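Local coordinates for hypothetical membrane protein (Corynebacterium glutamicum, PDB 6JSA) that binds heme through the C-terminal domain of HtaA, held here, and probably passes it on within the heme uptake machinery of Corynebacteria, at residues A[17-22]-A[39-44]; A[10-15]-A[157-162]. One frame throughout, in Å; residues are numbered along the deposited sequence.

How the contacts relate
Contact 2 pairs strand 3-12, which leads into helix 16-23, with strand 159-165, while contact 1 sets the helix against the turn before strand 42-53. Contact 2, nearer the centre of the chain, works through backbone bonds and side chains, with apolar residues on one face and a polar pair on the other. Contact 1 lies farther out and relies on amide side chains and two waters, with two touching residues buried and two exposed. Strand 3-12 runs beside strand 42-53, so the two contacts meet directly, Gln19 NE2 lying 2.9 Å from Gly13 O. Both end close to the heme, contact 1 through its iron ligand, contact 2 through Lys15.

Contact 1 of 2, residues A[17-22]-A[39-44]; sequences SFQNYI and DNQQFQ. With HEM (protoporphyrin IX containing Fe), chain B.
Gln19 reaches from the helix to the turn at Gln41, and its NE2 donates to Gln41 O over 2.9 Å. The N-H points almost straight at the oxygen (168°), which lies close to the plane of the Gln19 amide, although the donor itself stands well above the plane of the Gln41 carbonyl. CG is anti to the carbonyl carbon (chi1 -72°), and the chain runs extended beyond it to the amide. The same NE2 also bonds to Gly13 O, and it lies 3.9 Å from CE2 of the Phe43 ring. The accepting turn is a two-residue β-hairpin turn, close to type I', joining strand 37-39 to strand 42-53: Asp39 and Gln42 exchange backbone bonds in both directions round left-handed Asn40 and Gln41.

At the other branch of the amide, Gln19 OE1 sits 3.8 Å from Gln41 CB and takes a hydrogen bond from a water. That water also donates to Asn20 OD1 and accepts from Gln41 NE2; a second water accepts from both Asn20 ND2 and Gln41 NE2. Both waters thus bridge Asn20 and Gln41. The Gln19 and Gln41 amide planes stand 71° apart.

From the same helix, Tyr21 projects to the heme. Its CG is anti to the backbone N, its ring has heme C4D over one face, and Tyr21 OH binds the iron at 2.1 Å as axial ligand while hydrogen-bonding His72. One turn earlier, Ser17 OG donates to heme O2D over 2.6 Å. Amides and water hold the helix toward the turn, metal and propionate at the heme, consistent with Gln19 helping to position the helix that carries the iron ligand.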
loop_
_atom_site.group_PDB
_atom_site.type_symbol
_atom_site.label_atom_id
_atom_site.label_comp_id
_atom_site.label_asym_id
_atom_site.label_seq_id
_atom_site.Cartn_x
_atom_site.Cartn_y
_atom_site.Cartn_z
ATOM N N SER A 17 -6.101 -12.449 2.671
ATOM C CA SER A 17 -5.826 -13.545 3.592
ATOM C C SER A 17 -5.094 -13.055 4.836
ATOM O O SER A 17 -5.245 -13.641 5.913
ATOM C CB SER A 17 -5.068 -14.670 2.880
ATOM O OG SER A 17 -3.784 -14.252 2.463
ATOM N N PHE A 18 -4.294 -11.990 4.713
ATOM C CA PHE A 18 -3.664 -11.399 5.892
ATOM C C PHE A 18 -4.697 -10.765 6.818
ATOM O O PHE A 18 -4.630 -10.945 8.037
ATOM C CB PHE A 18 -2.603 -10.376 5.483
ATOM C CG PHE A 18 -1.807 -9.838 6.639
ATOM C CD1 PHE A 18 -0.980 -10.683 7.365
ATOM C CD2 PHE A 18 -1.880 -8.502 6.997
ATOM C CE1 PHE A 18 -0.228 -10.212 8.424
ATOM C CE2 PHE A 18 -1.131 -8.012 8.059
ATOM C CZ PHE A 18 -0.303 -8.874 8.778
ATOM N N GLN A 19 -5.666 -10.031 6.261
ATOM C CA GLN A 19 -6.746 -9.492 7.089
ATOM C C GLN A 19 -7.451 -10.604 7.848
ATOM O O GLN A 19 -7.725 -10.480 9.047
ATOM C CB GLN A 19 -7.783 -8.786 6.225
ATOM C CG GLN A 19 -7.370 -7.462 5.638
ATOM C CD GLN A 19 -8.473 -6.898 4.764
ATOM O OE1 GLN A 19 -9.654 -7.150 4.999
ATOM N NE2 GLN A 19 -8.094 -6.153 3.739
ATOM N N ASN A 20 -7.786 -11.687 7.148
ATOM C CA ASN A 20 -8.557 -12.750 7.774
ATOM C C ASN A 20 -7.731 -13.483 8.814
ATOM O O ASN A 20 -8.274 -13.929 9.828
ATOM C CB ASN A 20 -9.097 -13.697 6.701
ATOM C CG ASN A 20 -10.055 -13.001 5.751
ATOM O OD1 ASN A 20 -10.638 -11.966 6.094
ATOM N ND2 ASN A 20 -10.234 -13.561 4.562
ATOM N N TYR A 21 -6.422 -13.590 8.585
ATOM C CA TYR A 21 -5.523 -14.138 9.591
ATOM C C TYR A 21 -5.464 -13.234 10.818
ATOM O O TYR A 21 -5.607 -13.699 11.957
ATOM C CB TYR A 21 -4.140 -14.325 8.968
ATOM C CG TYR A 21 -3.021 -14.460 9.961
ATOM C CD1 TYR A 21 -2.919 -15.582 10.774
ATOM C CD2 TYR A 21 -2.056 -13.469 10.081
ATOM C CE1 TYR A 21 -1.888 -15.705 11.675
ATOM C CE2 TYR A 21 -1.019 -13.583 10.974
ATOM C CZ TYR A 21 -0.948 -14.702 11.772
ATOM O OH TYR A 21 0.064 -14.810 12.671
ATOM N N ILE A 22 -5.262 -11.931 10.606
ATOM C CA ILE A 22 -5.153 -11.001 11.730
ATOM C C ILE A 22 -6.396 -11.070 12.612
ATOM O O ILE A 22 -6.302 -11.102 13.844
ATOM C CB ILE A 22 -4.902 -9.570 11.224
ATOM C CG1 ILE A 22 -3.479 -9.441 10.674
ATOM C CG2 ILE A 22 -5.190 -8.555 12.323
ATOM C CD1 ILE A 22 -2.386 -9.524 11.723
ATOM N N ASP A 39 -13.439 -0.303 3.770
ATOM C CA ASP A 39 -14.680 -0.666 3.099
ATOM C C ASP A 39 -14.325 -1.664 2.006
ATOM O O ASP A 39 -13.223 -1.606 1.450
ATOM C CB ASP A 39 -15.331 0.574 2.468
ATOM C CG ASP A 39 -16.820 0.414 2.248
ATOM O OD1 ASP A 39 -17.458 -0.352 2.998
ATOM O OD2 ASP A 39 -17.349 1.067 1.324
ATOM N N ASN A 40 -15.255 -2.574 1.703
ATOM C CA ASN A 40 -15.023 -3.588 0.669
ATOM C C ASN A 40 -13.760 -4.405 0.944
ATOM O O ASN A 40 -13.066 -4.820 0.017
ATOM C CB ASN A 40 -14.967 -2.966 -0.738
ATOM C CG ASN A 40 -14.945 -4.009 -1.844
ATOM O OD1 ASN A 40 -15.701 -4.976 -1.816
ATOM N ND2 ASN A 40 -14.054 -3.825 -2.815
ATOM N N GLN A 41 -13.431 -4.630 2.217
ATOM C CA GLN A 41 -12.212 -5.349 2.590
ATOM C C GLN A 41 -10.966 -4.681 2.007
ATOM O O GLN A 41 -9.968 -5.343 1.704
ATOM C CB GLN A 41 -12.294 -6.843 2.261
ATOM C CG GLN A 41 -13.442 -7.503 2.977
ATOM C CD GLN A 41 -13.610 -8.929 2.569
ATOM O OE1 GLN A 41 -14.312 -9.234 1.604
ATOM N NE2 GLN A 41 -12.973 -9.829 3.308
ATOM N N GLN A 42 -11.026 -3.359 1.850
ATOM C CA GLN A 42 -9.908 -2.578 1.336
ATOM C C GLN A 42 -9.714 -1.370 2.234
ATOM O O GLN A 42 -10.680 -0.673 2.567
ATOM C CB GLN A 42 -10.149 -2.097 -0.098
ATOM C CG GLN A 42 -10.278 -3.218 -1.101
ATOM C CD GLN A 42 -10.551 -2.682 -2.483
ATOM O OE1 GLN A 42 -11.645 -2.194 -2.760
ATOM N NE2 GLN A 42 -9.550 -2.739 -3.351
ATOM N N PHE A 43 -8.469 -1.111 2.611
ATOM C CA PHE A 43 -8.148 0.154 3.250
ATOM C C PHE A 43 -8.333 1.295 2.257
ATOM O O PHE A 43 -8.088 1.147 1.053
ATOM C CB PHE A 43 -6.751 0.082 3.860
ATOM C CG PHE A 43 -6.636 -1.037 4.857
ATOM C CD1 PHE A 43 -7.170 -0.894 6.132
ATOM C CD2 PHE A 43 -6.087 -2.262 4.499
ATOM C CE1 PHE A 43 -7.121 -1.932 7.045
ATOM C CE2 PHE A 43 -6.034 -3.312 5.406
ATOM C CZ PHE A 43 -6.548 -3.147 6.690
ATOM N N GLN A 44 -8.833 2.423 2.762
ATOM C CA GLN A 44 -9.295 3.538 1.946
ATOM C C GLN A 44 -8.390 4.725 2.230
ATOM O O GLN A 44 -8.310 5.196 3.374
ATOM C CB GLN A 44 -10.749 3.883 2.282
ATOM C CG GLN A 44 -11.712 2.704 2.140
ATOM C CD GLN A 44 -12.032 2.376 0.697
ATOM O OE1 GLN A 44 -12.201 3.272 -0.127
ATOM N NE2 GLN A 44 -12.133 1.093 0.384
HETATM C CHA HEM B . 0.360 -17.109 9.305
HETATM C CHB HEM B . 1.719 -18.436 13.750
HETATM C CHC HEM B . 3.824 -14.124 14.382
HETATM C CHD HEM B . 2.803 -12.952 9.809
HETATM C C1A HEM B . 0.514 -17.829 10.465
HETATM C C2A HEM B . -0.054 -19.138 10.728
HETATM C C3A HEM B . 0.315 -19.514 11.955
HETATM C C4A HEM B . 1.148 -18.455 12.498
HETATM C CMA HEM B . -0.058 -20.829 12.685
HETATM C CAA HEM B . -0.975 -19.886 9.754
HETATM C CBA HEM B . -2.347 -19.217 9.901
HETATM C CGA HEM B . -3.357 -19.780 8.936
HETATM O O1A HEM B . -2.958 -20.387 7.915
HETATM O O2A HEM B . -4.575 -19.603 9.179
HETATM C C1B HEM B . 2.356 -17.367 14.337
HETATM C C2B HEM B . 2.777 -17.273 15.720
HETATM C C3B HEM B . 3.367 -16.079 15.897
HETATM C C4B HEM B . 3.325 -15.387 14.623
HETATM C CMB HEM B . 2.557 -18.401 16.741
HETATM C CAB HEM B . 3.996 -15.443 17.158
HETATM C CBB HEM B . 3.969 -15.962 18.392
HETATM C C1C HEM B . 3.766 -13.437 13.190
HETATM C C2C HEM B . 4.400 -12.162 12.927
HETATM C C3C HEM B . 4.098 -11.813 11.674
HETATM C C4C HEM B . 3.296 -12.878 11.091
HETATM C CMC HEM B . 5.229 -11.349 13.944
HETATM C CAC HEM B . 4.567 -10.514 10.976
HETATM C CBC HEM B . 3.729 -9.811 10.196
HETATM C C1D HEM B . 2.076 -13.989 9.277
HETATM C C2D HEM B . 1.587 -14.048 7.921
HETATM C C3D HEM B . 0.913 -15.188 7.777
HETATM C C4D HEM B . 0.940 -15.888 9.044
HETATM C CMD HEM B . 1.829 -12.970 6.853
HETATM C CAD HEM B . 0.191 -15.674 6.502
HETATM C CBD HEM B . -1.275 -15.234 6.610
HETATM C CGD HEM B . -2.006 -15.590 5.341
HETATM O O1D HEM B . -2.479 -16.747 5.211
HETATM O O2D HEM B . -2.119 -14.710 4.452
HETATM N NA HEM B . 1.246 -17.436 11.567
HETATM N NB HEM B . 2.695 -16.192 13.698
HETATM N NC HEM B . 3.103 -13.851 12.044
HETATM N ND HEM B . 1.666 -15.129 9.945
HETATM FE FE HEM B . 1.919 -15.520 11.921
HETATM O O HOH W 1 -11.329 -9.252 5.663
HETATM O O HOH W 2 -12.256 -12.595 2.595
#

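Contact 2 of 2, residues A[10-15]-A[157-162]; sequences AQWGVK and DPISFS
Gln11 and Ser160 face each other as an antiparallel hydrogen-bonded pair: Gln11 N donates to Ser160 O over 2.9 Å, and Ser160 N returns the bond to Gln11 O. Their side chains meet on the same face of the sheet. Ser160 OG, in the conformer given, donates to Gln11 OE1 over 2.7 Å, lying in the plane of the amide carbonyl and on a lone pair. The bend in the Gln11 chain at chi2 (80°) folds its CD back toward the serine.

The opposite face is apolar. Ala10 CB meets Phe161 CB at 4.1 Å, and Ile159 CB lies 3.8 Å from Trp12 CD1, while Ile159 CG1 and CD1 rest against Trp12 CB. At the edge of the indole, NE1 donates to Asp157 O over 2.9 Å; the oxygen lies near the ring plane, but NE1 sits above the plane of the Asp157 carbonyl and the bond is bent to 137°. Val14 CA sits over the centre of one indole face.

These pairs join strand 3-12 to strand 159-165, two distant parts of the chain brought together as antiparallel neighbours in the β-rich HtaA domain. Strand 159-165 also pairs antiparallel with strand 129-138, whose Val136 touches both Trp12 and Ile159.

Past Trp12, Asp157 N donates to Val14 O, and a water links Gly13 N to Pro158 O. The Asp157 carboxylate packs close to the backbone, with OD2 3.0 Å from Gly13 CA, and OD1 accepts from Ala16 N at the start of helix 16-23. Lys15, the N-cap residue, turns its NZ to Ser17 OG, a heme-binding residue, and its side chain touches Tyr150, whose OH also hydrogen-bonds the heme.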
loop_
_atom_site.group_PDB
_atom_site.type_symbol
_atom_site.label_atom_id
_atom_site.label_comp_id
_atom_site.label_asym_id
_atom_site.label_seq_id
_atom_site.Cartn_x
_atom_site.Cartn_y
_atom_site.Cartn_z
ATOM N N ALA A 10 -7.317 5.950 -3.081
ATOM C CA ALA A 10 -6.793 4.637 -3.407
ATOM C C ALA A 10 -7.470 3.614 -2.518
ATOM O O ALA A 10 -7.912 3.923 -1.404
ATOM C CB ALA A 10 -5.268 4.552 -3.265
ATOM N N GLN A 11 -7.525 2.385 -3.023
ATOM C CA GLN A 11 -8.129 1.259 -2.330
ATOM C C GLN A 11 -7.144 0.104 -2.383
ATOM O O GLN A 11 -6.698 -0.288 -3.471
ATOM C CB GLN A 11 -9.456 0.866 -2.984
ATOM C CG GLN A 11 -10.459 2.021 -3.078
ATOM C CD GLN A 11 -10.186 2.959 -4.256
ATOM O OE1 GLN A 11 -9.847 2.515 -5.354
ATOM N NE2 GLN A 11 -10.319 4.262 -4.021
ATOM N N TRP A 12 -6.780 -0.422 -1.213
ATOM C CA TRP A 12 -5.821 -1.524 -1.134
ATOM C C TRP A 12 -6.073 -2.277 0.158
ATOM O O TRP A 12 -6.019 -1.679 1.237
ATOM C CB TRP A 12 -4.393 -0.998 -1.156
ATOM C CG TRP A 12 -3.350 -2.087 -1.220
ATOM C CD1 TRP A 12 -3.349 -3.186 -2.043
ATOM C CD2 TRP A 12 -2.136 -2.158 -0.462
ATOM N NE1 TRP A 12 -2.219 -3.935 -1.830
ATOM C CE2 TRP A 12 -1.459 -3.332 -0.864
ATOM C CE3 TRP A 12 -1.561 -1.355 0.530
ATOM C CZ2 TRP A 12 -0.235 -3.719 -0.315
ATOM C CZ3 TRP A 12 -0.341 -1.745 1.082
ATOM C CH2 TRP A 12 0.305 -2.915 0.652
ATOM N N GLY A 13 -6.332 -3.577 0.056
ATOM C CA GLY A 13 -6.536 -4.355 1.257
ATOM C C GLY A 13 -5.291 -4.918 1.910
ATOM O O GLY A 13 -5.417 -5.628 2.913
ATOM N N VAL A 14 -4.105 -4.597 1.394
ATOM C CA VAL A 14 -2.836 -5.213 1.778
ATOM C C VAL A 14 -2.825 -6.648 1.268
ATOM O O VAL A 14 -2.206 -6.936 0.239
ATOM C CB VAL A 14 -2.493 -5.082 3.275
ATOM C CG1 VAL A 14 -1.127 -5.693 3.540
ATOM C CG2 VAL A 14 -2.504 -3.606 3.683
ATOM N N LYS A 15 -3.529 -7.546 1.956
ATOM C CA LYS A 15 -3.781 -8.883 1.423
ATOM C C LYS A 15 -4.995 -9.438 2.148
ATOM O O LYS A 15 -5.031 -9.424 3.382
ATOM C CB LYS A 15 -2.576 -9.810 1.626
ATOM C CG LYS A 15 -2.660 -11.116 0.838
ATOM C CD LYS A 15 -1.396 -11.933 1.030
ATOM C CE LYS A 15 -1.309 -13.182 0.146
ATOM N NZ LYS A 15 -2.563 -13.949 -0.030
ATOM N N ASP A 157 -2.869 -8.111 -2.328
ATOM C CA ASP A 157 -4.078 -7.587 -2.939
ATOM C C ASP A 157 -3.691 -6.594 -4.031
ATOM O O ASP A 157 -2.696 -5.874 -3.903
ATOM C CB ASP A 157 -4.894 -6.799 -1.914
ATOM C CG ASP A 157 -5.785 -7.660 -1.033
ATOM O OD1 ASP A 157 -5.915 -8.879 -1.254
ATOM O OD2 ASP A 157 -6.370 -7.080 -0.090
ATOM N N PRO A 158 -4.472 -6.507 -5.100
ATOM C CA PRO A 158 -4.238 -5.455 -6.096
ATOM C C PRO A 158 -4.608 -4.097 -5.516
ATOM O O PRO A 158 -5.399 -3.978 -4.574
ATOM C CB PRO A 158 -5.187 -5.841 -7.233
ATOM C CG PRO A 158 -6.322 -6.520 -6.530
ATOM C CD PRO A 158 -5.680 -7.296 -5.404
ATOM N N ILE A 159 -4.016 -3.051 -6.083
ATOM C CA ILE A 159 -4.281 -1.682 -5.649
ATOM C C ILE A 159 -4.933 -0.912 -6.789
ATOM O O ILE A 159 -4.582 -1.097 -7.960
ATOM C CB ILE A 159 -3.003 -0.973 -5.142
ATOM C CG1 ILE A 159 -3.342 0.405 -4.562
ATOM C CG2 ILE A 159 -1.927 -0.887 -6.225
ATOM C CD1 ILE A 159 -2.251 0.974 -3.669
ATOM N N SER A 160 -5.902 -0.061 -6.450
ATOM C CA SER A 160 -6.521 0.820 -7.427
ATOM C C SER A 160 -6.494 2.248 -6.909
ATOM O O SER A 160 -6.435 2.494 -5.700
ATOM C CB SER A 160 -7.961 0.413 -7.750
ATOM O OG SER A 160 -8.741 0.344 -6.576
ATOM N N PHE A 161 -6.519 3.190 -7.845
ATOM C CA PHE A 161 -6.549 4.596 -7.474
ATOM C C PHE A 161 -7.298 5.380 -8.538
ATOM O O PHE A 161 -7.406 4.964 -9.696
ATOM C CB PHE A 161 -5.145 5.196 -7.284
ATOM C CG PHE A 161 -4.463 5.564 -8.574
ATOM C CD1 PHE A 161 -3.768 4.611 -9.305
ATOM C CD2 PHE A 161 -4.516 6.867 -9.054
ATOM C CE1 PHE A 161 -3.150 4.947 -10.500
ATOM C CE2 PHE A 161 -3.904 7.204 -10.257
ATOM C CZ PHE A 161 -3.215 6.247 -10.976
ATOM N N SER A 162 -7.776 6.545 -8.132
ATOM C CA SER A 162 -8.281 7.528 -9.068
ATOM C C SER A 162 -7.898 8.901 -8.551
ATOM O O SER A 162 -7.796 9.116 -7.342
ATOM C CB SER A 162 -9.792 7.393 -9.257
ATOM O OG SER A 162 -10.480 7.606 -8.048
HETATM O O HOH W 3 -7.226 -4.357 -2.610
#